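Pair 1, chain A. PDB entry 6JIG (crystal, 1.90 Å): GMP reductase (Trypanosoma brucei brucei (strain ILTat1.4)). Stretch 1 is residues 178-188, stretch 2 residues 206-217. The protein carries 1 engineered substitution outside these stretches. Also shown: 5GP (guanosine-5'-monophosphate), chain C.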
# COMPACT_ATOMS: atom_id res chain seq x y z
N SER A 178 -49.51 -28.34 35.26
CA SER A 178 -48.22 -28.84 34.84
C SER A 178 -48.06 -28.67 33.33
O SER A 178 -49.01 -28.35 32.61
CB SER A 178 -48.06 -30.31 35.23
OG SER A 178 -48.75 -31.15 34.32
N LEU A 179 -46.83 -28.86 32.86
CA LEU A 179 -46.58 -28.81 31.42
C LEU A 179 -47.28 -29.96 30.71
O LEU A 179 -47.82 -29.78 29.61
CB LEU A 179 -45.07 -28.84 31.14
CG LEU A 179 -44.70 -28.92 29.66
CD1 LEU A 179 -45.16 -27.67 28.93
CD2 LEU A 179 -43.21 -29.12 29.46
N GLU A 180 -47.29 -31.15 31.31
CA GLU A 180 -47.98 -32.28 30.70
C GLU A 180 -49.48 -32.04 30.64
O GLU A 180 -50.14 -32.39 29.65
CB GLU A 180 -47.67 -33.57 31.45
N GLU A 181 -50.05 -31.43 31.69
CA GLU A 181 -51.49 -31.23 31.72
C GLU A 181 -51.93 -30.19 30.69
O GLU A 181 -52.93 -30.40 29.99
CB GLU A 181 -51.95 -30.82 33.12
CG GLU A 181 -53.46 -30.54 33.25
CD GLU A 181 -54.35 -31.65 32.65
OE1 GLU A 181 -53.95 -32.84 32.66
OE2 GLU A 181 -55.47 -31.34 32.17
N VAL A 182 -51.21 -29.08 30.59
CA VAL A 182 -51.61 -28.07 29.61
C VAL A 182 -51.35 -28.57 28.20
O VAL A 182 -52.10 -28.24 27.27
CB VAL A 182 -50.93 -26.72 29.91
CG1 VAL A 182 -49.49 -26.69 29.36
CG2 VAL A 182 -51.78 -25.57 29.37
N THR A 183 -50.33 -29.41 28.01
CA THR A 183 -50.11 -30.04 26.71
C THR A 183 -51.31 -30.90 26.32
O THR A 183 -51.76 -30.88 25.16
CB THR A 183 -48.84 -30.88 26.74
OG1 THR A 183 -47.71 -30.05 27.01
CG2 THR A 183 -48.63 -31.60 25.42
N HIS A 184 -51.83 -31.65 27.28
CA HIS A 184 -53.02 -32.45 27.04
C HIS A 184 -54.22 -31.58 26.69
O HIS A 184 -54.98 -31.90 25.76
CB HIS A 184 -53.30 -33.30 28.27
CG HIS A 184 -54.65 -33.95 28.26
ND1 HIS A 184 -54.93 -35.06 27.50
CD2 HIS A 184 -55.79 -33.63 28.92
CE1 HIS A 184 -56.19 -35.41 27.70
NE2 HIS A 184 -56.74 -34.56 28.55
N LEU A 185 -54.41 -30.47 27.40
CA LEU A 185 -55.54 -29.60 27.10
C LEU A 185 -55.44 -29.02 25.70
O LEU A 185 -56.45 -28.89 25.00
CB LEU A 185 -55.64 -28.47 28.12
CG LEU A 185 -55.98 -28.84 29.56
CD1 LEU A 185 -56.04 -27.57 30.41
CD2 LEU A 185 -57.30 -29.60 29.60
N MET A 186 -54.23 -28.65 25.28
CA MET A 186 -54.05 -28.11 23.94
C MET A 186 -54.25 -29.19 22.89
O MET A 186 -54.88 -28.95 21.86
CB MET A 186 -52.66 -27.48 23.81
CG MET A 186 -52.55 -26.17 24.58
SD MET A 186 -50.87 -25.50 24.64
CE MET A 186 -51.25 -23.91 25.39
N ARG A 187 -53.70 -30.39 23.13
CA ARG A 187 -53.87 -31.48 22.17
C ARG A 187 -55.34 -31.86 22.03
O ARG A 187 -55.86 -31.97 20.92
CB ARG A 187 -53.03 -32.69 22.59
CG ARG A 187 -51.68 -32.76 21.90
CD ARG A 187 -51.19 -34.19 21.78
NE ARG A 187 -50.77 -34.72 23.07
CZ ARG A 187 -49.50 -34.85 23.45
NH1 ARG A 187 -48.52 -34.49 22.64
NH2 ARG A 187 -49.22 -35.35 24.65
N LYS A 188 -56.03 -32.04 23.16
CA LYS A 188 -57.43 -32.43 23.12
C LYS A 188 -58.31 -31.29 22.61
O LYS A 188 -59.17 -31.49 21.75
CB LYS A 188 -57.89 -32.90 24.50
N LEU A 206 -51.93 -16.73 31.25
CA LEU A 206 -52.11 -17.31 29.93
C LEU A 206 -50.98 -18.29 29.67
O LEU A 206 -49.82 -18.00 29.98
CB LEU A 206 -52.14 -16.22 28.85
CG LEU A 206 -52.12 -16.73 27.41
CD1 LEU A 206 -53.46 -17.43 27.11
CD2 LEU A 206 -51.84 -15.58 26.44
N VAL A 207 -51.32 -19.45 29.10
CA VAL A 207 -50.33 -20.39 28.60
C VAL A 207 -50.52 -20.51 27.09
O VAL A 207 -51.65 -20.73 26.62
CB VAL A 207 -50.44 -21.77 29.28
CG1 VAL A 207 -49.23 -22.63 28.91
CG2 VAL A 207 -50.57 -21.61 30.79
N THR A 208 -49.44 -20.37 26.34
CA THR A 208 -49.49 -20.41 24.88
C THR A 208 -48.76 -21.63 24.35
O THR A 208 -47.80 -22.13 24.94
CB THR A 208 -48.87 -19.16 24.25
OG1 THR A 208 -47.45 -19.20 24.42
CG2 THR A 208 -49.40 -17.92 24.91
N LEU A 209 -49.23 -22.10 23.19
CA LEU A 209 -48.61 -23.24 22.53
C LEU A 209 -47.14 -22.96 22.22
O LEU A 209 -46.30 -23.85 22.34
CB LEU A 209 -49.37 -23.57 21.25
CG LEU A 209 -48.79 -24.57 20.27
CD1 LEU A 209 -48.64 -25.94 20.94
CD2 LEU A 209 -49.67 -24.66 19.04
N SER A 210 -46.82 -21.72 21.83
CA SER A 210 -45.43 -21.37 21.52
C SER A 210 -44.52 -21.67 22.69
O SER A 210 -43.43 -22.22 22.52
CB SER A 210 -45.32 -19.88 21.14
OG SER A 210 -46.05 -19.59 19.97
N ASP A 211 -44.95 -21.29 23.89
CA ASP A 211 -44.15 -21.53 25.09
C ASP A 211 -44.08 -23.01 25.42
O ASP A 211 -43.03 -23.51 25.84
CB ASP A 211 -44.73 -20.75 26.26
CG ASP A 211 -44.48 -19.26 26.17
OD1 ASP A 211 -43.38 -18.87 25.72
OD2 ASP A 211 -45.37 -18.48 26.55
N VAL A 212 -45.20 -23.72 25.26
CA VAL A 212 -45.22 -25.15 25.54
C VAL A 212 -44.27 -25.89 24.61
O VAL A 212 -43.50 -26.75 25.03
CB VAL A 212 -46.66 -25.69 25.42
CG1 VAL A 212 -46.66 -27.21 25.43
CG2 VAL A 212 -47.52 -25.14 26.56
N VAL A 213 -44.31 -25.56 23.31
CA VAL A 213 -43.41 -26.20 22.36
C VAL A 213 -41.96 -25.99 22.76
O VAL A 213 -41.15 -26.93 22.75
CB VAL A 213 -43.70 -25.69 20.94
CG1 VAL A 213 -42.53 -25.99 20.00
CG2 VAL A 213 -44.98 -26.30 20.41
N LYS A 214 -41.60 -24.76 23.14
CA LYS A 214 -40.23 -24.48 23.55
C LYS A 214 -39.83 -25.32 24.76
O LYS A 214 -38.73 -25.88 24.81
CB LYS A 214 -40.06 -22.99 23.86
CG LYS A 214 -40.02 -22.09 22.64
CD LYS A 214 -39.91 -20.63 23.07
CE LYS A 214 -39.93 -19.68 21.87
NZ LYS A 214 -40.56 -18.37 22.24
N LEU A 215 -40.71 -25.40 25.77
CA LEU A 215 -40.39 -26.14 26.98
C LEU A 215 -40.32 -27.64 26.73
O LEU A 215 -39.61 -28.36 27.45
CB LEU A 215 -41.43 -25.83 28.06
CG LEU A 215 -41.30 -24.40 28.57
CD1 LEU A 215 -42.57 -23.94 29.26
CD2 LEU A 215 -40.09 -24.28 29.49
N ARG A 216 -41.04 -28.13 25.73
CA ARG A 216 -40.96 -29.54 25.38
C ARG A 216 -39.72 -29.88 24.57
O ARG A 216 -39.32 -31.05 24.54
CB ARG A 216 -42.22 -29.97 24.62
CG ARG A 216 -43.45 -30.09 25.50
CD ARG A 216 -44.72 -30.27 24.68
NE ARG A 216 -44.53 -31.17 23.54
CZ ARG A 216 -44.74 -32.48 23.57
NH1 ARG A 216 -45.16 -33.06 24.69
NH2 ARG A 216 -44.55 -33.22 22.48
N LYS A 217 -39.11 -28.90 23.91
CA LYS A 217 -38.00 -29.16 23.00
C LYS A 217 -36.70 -29.31 23.78
O LYS A 217 -36.70 -29.78 24.93
CB LYS A 217 -37.87 -28.04 21.96
P 5GP C . -47.20 -15.87 19.77
O1P 5GP C . -47.52 -17.30 19.39
O2P 5GP C . -48.18 -15.24 20.74
O3P 5GP C . -46.59 -14.99 18.70
O5' 5GP C . -46.00 -16.01 20.80
C5' 5GP C . -46.21 -15.58 22.12
C4' 5GP C . -44.92 -15.35 22.84
O4' 5GP C . -45.01 -14.04 23.47
C3' 5GP C . -44.70 -16.36 23.96
O3' 5GP C . -43.31 -16.66 24.11
C2' 5GP C . -45.25 -15.62 25.18
O2' 5GP C . -44.77 -16.07 26.43
C1' 5GP C . -44.85 -14.18 24.87
N9 5GP C . -45.70 -13.21 25.56
C8 5GP C . -45.28 -12.41 26.55
N7 5GP C . -46.31 -11.69 27.02
C5 5GP C . -47.42 -12.08 26.33
C6 5GP C . -48.75 -11.68 26.39
O6 5GP C . -49.10 -10.81 27.21
N1 5GP C . -49.64 -12.25 25.57
C2 5GP C . -49.27 -13.18 24.68
N2 5GP C . -50.22 -13.72 23.87
N3 5GP C . -47.96 -13.59 24.59
C4 5GP C . -47.03 -13.04 25.41

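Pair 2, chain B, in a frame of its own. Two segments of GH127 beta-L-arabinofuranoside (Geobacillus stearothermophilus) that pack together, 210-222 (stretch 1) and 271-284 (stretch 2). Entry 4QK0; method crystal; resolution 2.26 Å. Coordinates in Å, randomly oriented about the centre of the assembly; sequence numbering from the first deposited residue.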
# COMPACT_ATOMS: atom_id res chain seq x y z
N TYR B 210 31.73 -11.14 29.22
CA TYR B 210 30.43 -11.13 28.58
C TYR B 210 30.07 -9.69 28.22
O TYR B 210 29.57 -9.40 27.10
CB TYR B 210 29.36 -11.79 29.49
CG TYR B 210 29.66 -13.26 29.80
CD1 TYR B 210 30.35 -14.05 28.91
CD2 TYR B 210 29.25 -13.84 30.98
CE1 TYR B 210 30.61 -15.39 29.18
CE2 TYR B 210 29.54 -15.17 31.27
CZ TYR B 210 30.23 -15.94 30.37
OH TYR B 210 30.52 -17.28 30.63
N LEU B 211 30.38 -8.80 29.13
CA LEU B 211 30.20 -7.36 28.91
C LEU B 211 31.05 -6.86 27.77
O LEU B 211 30.56 -6.20 26.85
CB LEU B 211 30.51 -6.60 30.18
CG LEU B 211 30.49 -5.10 30.04
CD1 LEU B 211 29.07 -4.64 29.83
CD2 LEU B 211 31.04 -4.48 31.31
N LYS B 212 32.30 -7.30 27.73
CA LYS B 212 33.17 -6.93 26.62
C LYS B 212 32.80 -7.55 25.25
O LYS B 212 33.03 -6.97 24.21
CB LYS B 212 34.59 -7.30 26.98
CG LYS B 212 35.15 -6.40 28.07
CD LYS B 212 36.65 -6.20 27.86
CE LYS B 212 37.48 -7.21 28.62
NZ LYS B 212 37.94 -6.60 29.91
N LEU B 213 32.30 -8.77 25.29
CA LEU B 213 31.88 -9.43 24.08
C LEU B 213 30.63 -8.68 23.49
O LEU B 213 30.60 -8.36 22.33
CB LEU B 213 31.56 -10.90 24.42
CG LEU B 213 31.17 -11.75 23.23
CD1 LEU B 213 32.30 -11.72 22.22
CD2 LEU B 213 30.87 -13.17 23.65
N SER B 214 29.67 -8.35 24.34
CA SER B 214 28.53 -7.50 23.96
C SER B 214 29.01 -6.23 23.31
O SER B 214 28.64 -5.90 22.18
CB SER B 214 27.67 -7.18 25.17
OG SER B 214 26.52 -6.39 24.83
N GLN B 215 29.94 -5.53 23.97
CA GLN B 215 30.54 -4.32 23.39
C GLN B 215 31.22 -4.56 22.07
O GLN B 215 31.11 -3.73 21.14
CB GLN B 215 31.57 -3.69 24.37
CG GLN B 215 32.02 -2.29 23.95
CD GLN B 215 30.92 -1.25 24.19
OE1 GLN B 215 30.46 -1.10 25.33
NE2 GLN B 215 30.46 -0.55 23.13
N TYR B 216 31.94 -5.68 21.96
CA TYR B 216 32.59 -5.99 20.71
C TYR B 216 31.54 -6.10 19.56
O TYR B 216 31.73 -5.59 18.47
CB TYR B 216 33.43 -7.32 20.76
CG TYR B 216 33.53 -7.88 19.38
CD1 TYR B 216 34.38 -7.33 18.44
CD2 TYR B 216 32.66 -8.88 18.95
CE1 TYR B 216 34.40 -7.82 17.14
CE2 TYR B 216 32.69 -9.37 17.67
CZ TYR B 216 33.51 -8.84 16.77
OH TYR B 216 33.49 -9.33 15.47
N PHE B 217 30.47 -6.84 19.80
CA PHE B 217 29.47 -7.08 18.72
C PHE B 217 28.83 -5.76 18.22
O PHE B 217 28.67 -5.53 17.05
CB PHE B 217 28.38 -8.02 19.23
CG PHE B 217 28.75 -9.50 19.18
CD1 PHE B 217 29.18 -10.09 18.02
CD2 PHE B 217 28.65 -10.27 20.29
CE1 PHE B 217 29.47 -11.44 17.96
CE2 PHE B 217 28.92 -11.62 20.25
CZ PHE B 217 29.34 -12.22 19.09
N ILE B 218 28.51 -4.90 19.16
CA ILE B 218 27.99 -3.58 18.88
C ILE B 218 29.00 -2.67 18.16
O ILE B 218 28.65 -2.03 17.17
CB ILE B 218 27.47 -2.92 20.18
CG1 ILE B 218 26.23 -3.66 20.70
CG2 ILE B 218 27.18 -1.45 19.99
CD1 ILE B 218 25.04 -3.65 19.76
N ASP B 219 30.25 -2.64 18.62
CA ASP B 219 31.25 -1.77 17.98
C ASP B 219 31.67 -2.26 16.64
O ASP B 219 32.06 -1.45 15.81
CB ASP B 219 32.52 -1.54 18.86
CG ASP B 219 32.22 -0.80 20.13
OD1 ASP B 219 31.21 -0.02 20.17
OD2 ASP B 219 32.98 -1.00 21.10
N GLN B 220 31.55 -3.55 16.38
CA GLN B 220 32.00 -4.08 15.10
C GLN B 220 30.97 -3.94 13.96
O GLN B 220 31.34 -3.91 12.79
CB GLN B 220 32.31 -5.55 15.24
CG GLN B 220 33.11 -6.08 14.08
CD GLN B 220 34.50 -5.45 13.97
OE1 GLN B 220 35.09 -5.00 14.94
NE2 GLN B 220 35.03 -5.44 12.77
N ARG B 221 29.70 -3.86 14.33
CA ARG B 221 28.61 -3.78 13.36
C ARG B 221 28.75 -2.59 12.46
O ARG B 221 28.94 -1.44 12.91
CB ARG B 221 27.26 -3.73 14.06
CG ARG B 221 26.14 -4.28 13.22
CD ARG B 221 24.80 -4.15 13.93
NE ARG B 221 23.80 -4.95 13.21
CZ ARG B 221 23.67 -6.28 13.32
NH1 ARG B 221 24.49 -6.97 14.11
NH2 ARG B 221 22.73 -6.92 12.63
N GLY B 222 28.65 -2.86 11.17
CA GLY B 222 28.66 -1.79 10.18
C GLY B 222 30.04 -1.31 9.78
O GLY B 222 30.16 -0.46 8.92
N TYR B 271 16.10 -4.34 19.38
CA TYR B 271 16.99 -5.19 20.15
C TYR B 271 18.42 -4.61 20.18
O TYR B 271 19.10 -4.66 21.20
CB TYR B 271 17.04 -6.60 19.59
CG TYR B 271 15.90 -7.51 19.91
CD1 TYR B 271 14.78 -7.07 20.61
CD2 TYR B 271 15.93 -8.86 19.52
CE1 TYR B 271 13.70 -7.93 20.90
CE2 TYR B 271 14.85 -9.71 19.79
CZ TYR B 271 13.74 -9.24 20.47
OH TYR B 271 12.68 -10.09 20.76
N MSE B 272 18.85 -4.05 19.07
CA MSE B 272 20.15 -3.43 18.99
C MSE B 272 20.18 -2.22 19.88
O MSE B 272 21.11 -2.05 20.67
CB MSE B 272 20.55 -3.02 17.59
CG MSE B 272 22.01 -2.55 17.50
SE MSE B 272 22.46 -2.03 15.67
CE MSE B 272 21.29 -0.46 15.69
N TYR B 273 19.16 -1.39 19.82
CA TYR B 273 19.14 -0.21 20.65
C TYR B 273 19.12 -0.57 22.09
O TYR B 273 19.64 0.17 22.94
CB TYR B 273 17.97 0.71 20.34
CG TYR B 273 17.81 1.10 18.85
CD1 TYR B 273 18.87 1.13 17.97
CD2 TYR B 273 16.55 1.43 18.35
CE1 TYR B 273 18.70 1.50 16.64
CE2 TYR B 273 16.38 1.80 17.02
CZ TYR B 273 17.45 1.82 16.18
OH TYR B 273 17.23 2.19 14.87
N THR B 274 18.43 -1.64 22.41
CA THR B 274 18.29 -2.02 23.80
C THR B 274 19.73 -2.38 24.35
O THR B 274 20.10 -1.95 25.42
CB THR B 274 17.37 -3.21 23.91
OG1 THR B 274 16.02 -2.83 23.58
CG2 THR B 274 17.39 -3.82 25.32
N ALA B 275 20.52 -3.10 23.56
CA ALA B 275 21.89 -3.41 23.90
C ALA B 275 22.76 -2.12 24.00
O ALA B 275 23.51 -1.94 24.96
CB ALA B 275 22.49 -4.38 22.92
N MSE B 276 22.60 -1.23 23.05
CA MSE B 276 23.36 -0.00 23.06
C MSE B 276 23.12 0.79 24.31
O MSE B 276 24.06 1.32 24.88
CB MSE B 276 23.04 0.87 21.85
CG MSE B 276 23.54 0.20 20.57
SE MSE B 276 22.77 1.19 19.04
CE MSE B 276 23.26 3.05 19.34
N ALA B 277 21.87 0.87 24.75
CA ALA B 277 21.52 1.64 25.94
C ALA B 277 22.07 1.02 27.23
O ALA B 277 22.55 1.73 28.11
CB ALA B 277 20.04 1.79 26.06
N GLY B 278 21.99 -0.31 27.32
CA GLY B 278 22.60 -1.06 28.41
C GLY B 278 24.12 -0.86 28.48
O GLY B 278 24.64 -0.64 29.54
N LEU B 279 24.81 -0.92 27.35
CA LEU B 279 26.23 -0.70 27.29
C LEU B 279 26.62 0.76 27.60
O LEU B 279 27.54 0.98 28.35
CB LEU B 279 26.79 -1.03 25.95
CG LEU B 279 26.80 -2.51 25.60
CD1 LEU B 279 26.98 -2.67 24.09
CD2 LEU B 279 27.87 -3.26 26.38
N ALA B 280 25.89 1.73 27.08
CA ALA B 280 26.15 3.11 27.47
C ALA B 280 26.10 3.31 28.99
O ALA B 280 26.88 4.03 29.55
CB ALA B 280 25.17 4.04 26.81
N ALA B 281 25.14 2.66 29.66
CA ALA B 281 25.00 2.78 31.10
C ALA B 281 26.16 2.13 31.82
O ALA B 281 26.76 2.72 32.68
CB ALA B 281 23.70 2.13 31.57
N LYS B 282 26.43 0.87 31.47
CA LYS B 282 27.42 0.12 32.18
C LYS B 282 28.83 0.63 31.93
O LYS B 282 29.63 0.58 32.84
CB LYS B 282 27.29 -1.37 31.87
CG LYS B 282 25.97 -1.95 32.37
CD LYS B 282 25.94 -3.45 32.25
CE LYS B 282 24.53 -4.02 32.32
NZ LYS B 282 23.85 -3.75 33.61
N MSE B 283 29.13 1.08 30.71
CA MSE B 283 30.48 1.54 30.38
C MSE B 283 30.67 3.01 30.60
O MSE B 283 31.74 3.50 30.37
CB MSE B 283 30.90 1.34 28.92
CG MSE B 283 30.77 -0.05 28.34
SE MSE B 283 31.79 -1.37 29.37
CE MSE B 283 32.67 -2.30 27.85
N GLY B 284 29.66 3.74 30.99
CA GLY B 284 29.76 5.21 30.99
C GLY B 284 30.20 5.82 29.66
O GLY B 284 30.95 6.77 29.65

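Pairs 1 and 2 place two helices against each other in nearly the same way: 14 central residues superpose with an RMSD of 0.4 Å on N, CA and C. In pair 1, helix 179-188 crosses helix 209-216 at -128° with a closest axial approach of 10.7 Å; in pair 2, helix 210-220 crosses the helix that begins before 271 at -126° and 10.4 Å. The two differ at the start of the second element. Pair 1 enters its helix from strand 206-208, with T208(A) as N-cap accepting from the backbone N of D211(A) through OG1 (3.3 Å), whereas the matched A275(B) lies within a continuous helix.

The centre of both contacts is a knob from the second helix. V212(A) sits among L179(A), V182(A), T183(A) and M186(A); its counterpart L279(B) sits among the four matched residues, L211(B), S214(B), Q215(B) and I218(B). The bulk is distributed differently. In pair 1 the smaller knob meets a valine, V182(A) CG1 lying 3.8 Å from V212(A) CG2. In pair 2 the larger leucine meets a serine, S214(B) OG lying 3.7 Å from L279(B) CD2.

L179(A) and L211(B) share chi1 t and chi2 p, and both start sideways before their ends approach the partner helix. L179(A) CD1 reaches V212(A) CG1 at 3.8 Å, and L211(B) CD1 reaches L279(B) CD2 at 3.9 Å. The neighbouring L215(A) and K282(B) both direct CB toward the first helix, and the lysine offers its aliphatic chain, with CD 4.1 Å from L211(B) CD1, while its end leads away.

At the position matched by T183(A) and Q215(B), one turn on from L179(A) and L211(B), T183(A) turns OG1 back to its own helix, donating to L179(A) O (2.6 Å), yet the same atom packs 3.4 Å from V212(A) CG1. Q215(B) instead donates from NE2 to D219(B) OD1 (3.1 Å), leaving OE1 3.2 Å from M283(B) CG. R216(A), which matches the selenomethionine M283(B), brings CD to 3.8 Å from T183(A) OG1; its NH2 lies 4.2 Å from R187(A) NH1, a close approach of like charges.

M186(A) and I218(B) complete the inward row. The extended M186(A) places CE 3.4 Å from V207(A) O, filling the space beside the strand-to-helix junction. The branched I218(B) is itself a knob among M272(B), A275(B), M276(B) and L279(B), with CG1 3.6 Å from L279(B) CD1. Neither interface contains a hydrogen bond between its stretches, so both rest on side-chain packing, burying 447 Å² in pair 1 and 539 Å² in pair 2.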